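Local coordinates for structural polyprotein, VP3 (Israeli acute paralysis virus, PDB 5CDD) that probably serves as a structural component of the virus capsid, being the VP3 part of the structural polyprotein of a honeybee virus, at residues B[85-88]-B[89-92]. Numbering follows the deposited sequence.
Sequences DDWG and GVIP
With its CG swung beside the backbone N (chi1 -48°) and the indole turned roughly crosswise to the CA-CB bond, W87 sends the benzo half of its ring over to P92, five residues on. There the pyrrolidine of P92 lies across one face of the indole, the two side chains crossing at about a right angle. CG of P92 does the touching: it stands 3.7 Å from the centroid of the six-membered ring of W87, displaced toward the rim and 25° off the normal, a CH-pi contact. CD of the same proline follows along, 3.5 Å from W87 CE3.

V90 meets the rim of this ring. Its carbonyl O lies at the edge, near the indole plane, 3.3 Å from W87 CE3, while CG1, placed anti to the backbone N, makes a looser apolar contact with CZ3. That same V90 O accepts the one hydrogen bond between 85-88 and 89-92, from G88 N at 3.0 Å and nearly straight (166°), although the N-H comes from well above the carbonyl plane. The bond folds G88 back onto V90, with G89 at the bend. At G88 phi is positive, a backbone shape that suits glycine, since a CB would collide with the carbonyl O of W87. I91 brings its CG1 to 3.3 Å from the carbonyl O of G88, with CD1 a little farther off.

Around W87 and P92, Y98 packs edge-to-face on W87, I162 touches both, and P173 of strand 171-173 reaches W87 and V90. The bend thus leads the loop after strand 64-72 into strand 90-92, an outermost strand of its antiparallel sheet within this chain, consistent with the jelly-roll beta-sandwich of picornavirus-like capsid proteins. G89, just before the strand, and I91 within it make backbone hydrogen bonds to I240 and L238 of strand 236-247.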
ATOM      1  N   ASP B  85      12.118  71.246 -11.552  1.00 63.66           N
ATOM      2  CA  ASP B  85      12.503  70.786 -10.227  1.00 64.90           C
ATOM      3  C   ASP B  85      12.097  69.328 -10.054  1.00 63.61           C
ATOM      4  O   ASP B  85      11.935  68.844  -8.934  1.00 64.42           O
ATOM      5  CB  ASP B  85      11.858  71.664  -9.151  1.00 68.83           C
ATOM      6  CG  ASP B  85      12.593  72.983  -8.963  1.00 72.61           C
ATOM      7  OD1 ASP B  85      13.005  73.588  -9.977  1.00 74.65           O
ATOM      8  OD2 ASP B  85      12.751  73.427  -7.806  1.00 74.21           O
ATOM      9  N   ASP B  86      11.924  68.633 -11.176  1.00 61.36           N
ATOM     10  CA  ASP B  86      11.552  67.218 -11.150  1.00 59.08           C
ATOM     11  C   ASP B  86      12.772  66.347 -11.374  1.00 56.22           C
ATOM     12  O   ASP B  86      13.898  66.836 -11.443  1.00 55.75           O
ATOM     13  CB  ASP B  86      10.539  66.885 -12.243  1.00 62.30           C
ATOM     14  CG  ASP B  86       9.290  67.727 -12.162  1.00 66.95           C
ATOM     15  OD1 ASP B  86       8.790  67.963 -11.041  1.00 70.43           O
ATOM     16  OD2 ASP B  86       8.791  68.138 -13.231  1.00 69.03           O
ATOM     17  N   TRP B  87      12.516  65.046 -11.464  1.00 52.67           N
ATOM     18  CA  TRP B  87      13.536  64.030 -11.691  1.00 48.72           C
ATOM     19  C   TRP B  87      13.828  63.776 -13.171  1.00 48.42           C
ATOM     20  O   TRP B  87      13.040  64.128 -14.049  1.00 48.80           O
ATOM     21  CB  TRP B  87      13.140  62.718 -11.006  1.00 44.44           C
ATOM     22  CG  TRP B  87      12.700  62.893  -9.585  1.00 39.66           C
ATOM     23  CD1 TRP B  87      11.437  63.167  -9.146  1.00 38.47           C
ATOM     24  CD2 TRP B  87      13.520  62.804  -8.414  1.00 37.33           C
ATOM     25  NE1 TRP B  87      11.420  63.255  -7.776  1.00 37.48           N
ATOM     26  CE2 TRP B  87      12.688  63.037  -7.302  1.00 36.54           C
ATOM     27  CE3 TRP B  87      14.879  62.552  -8.199  1.00 35.95           C
ATOM     28  CZ2 TRP B  87      13.168  63.024  -5.995  1.00 36.61           C
ATOM     29  CZ3 TRP B  87      15.354  62.540  -6.899  1.00 36.02           C
ATOM     30  CH2 TRP B  87      14.501  62.775  -5.814  1.00 36.51           C
ATOM     31  N   GLY B  88      14.972  63.151 -13.423  1.00 47.78           N
ATOM     32  CA  GLY B  88      15.424  62.787 -14.755  1.00 45.94           C
ATOM     33  C   GLY B  88      16.900  63.089 -14.899  1.00 45.24           C
ATOM     34  O   GLY B  88      17.669  62.252 -15.370  1.00 45.92           O
ATOM     35  N   GLY B  89      17.305  64.279 -14.469  1.00 43.61           N
ATOM     36  CA  GLY B  89      18.707  64.644 -14.482  1.00 40.86           C
ATOM     37  C   GLY B  89      19.290  63.721 -13.436  1.00 39.48           C
ATOM     38  O   GLY B  89      20.392  63.184 -13.552  1.00 39.19           O
ATOM     39  N   VAL B  90      18.486  63.565 -12.391  1.00 38.90           N
ATOM     40  CA  VAL B  90      18.766  62.752 -11.216  1.00 37.34           C
ATOM     41  C   VAL B  90      17.658  61.702 -11.154  1.00 37.07           C
ATOM     42  O   VAL B  90      16.478  62.035 -11.030  1.00 37.13           O
ATOM     43  CB  VAL B  90      18.741  63.580  -9.914  1.00 36.59           C
ATOM     44  CG1 VAL B  90      19.102  62.690  -8.735  1.00 34.58           C
ATOM     45  CG2 VAL B  90      19.714  64.744 -10.014  1.00 36.37           C
ATOM     46  N   ILE B  91      18.042  60.434 -11.250  1.00 35.83           N
ATOM     47  CA  ILE B  91      17.071  59.349 -11.229  1.00 33.77           C
ATOM     48  C   ILE B  91      17.235  58.392 -10.054  1.00 33.26           C
ATOM     49  O   ILE B  91      18.259  57.719  -9.926  1.00 33.72           O
ATOM     50  CB  ILE B  91      17.149  58.525 -12.531  1.00 32.78           C
ATOM     51  CG1 ILE B  91      16.944  59.444 -13.736  1.00 31.98           C
ATOM     52  CG2 ILE B  91      16.096  57.425 -12.517  1.00 32.14           C
ATOM     53  CD1 ILE B  91      17.099  58.750 -15.066  1.00 31.61           C
ATOM     54  N   PRO B  92      16.223  58.322  -9.173  1.00 32.25           N
ATOM     55  CA  PRO B  92      16.303  57.419  -8.023  1.00 31.47           C
ATOM     56  C   PRO B  92      16.324  55.975  -8.521  1.00 32.07           C
ATOM     57  O   PRO B  92      15.387  55.528  -9.186  1.00 33.26           O
ATOM     58  CB  PRO B  92      15.027  57.735  -7.244  1.00 30.73           C
ATOM     59  CG  PRO B  92      14.769  59.165  -7.580  1.00 30.03           C
ATOM     60  CD  PRO B  92      15.051  59.207  -9.060  1.00 31.33           C
TER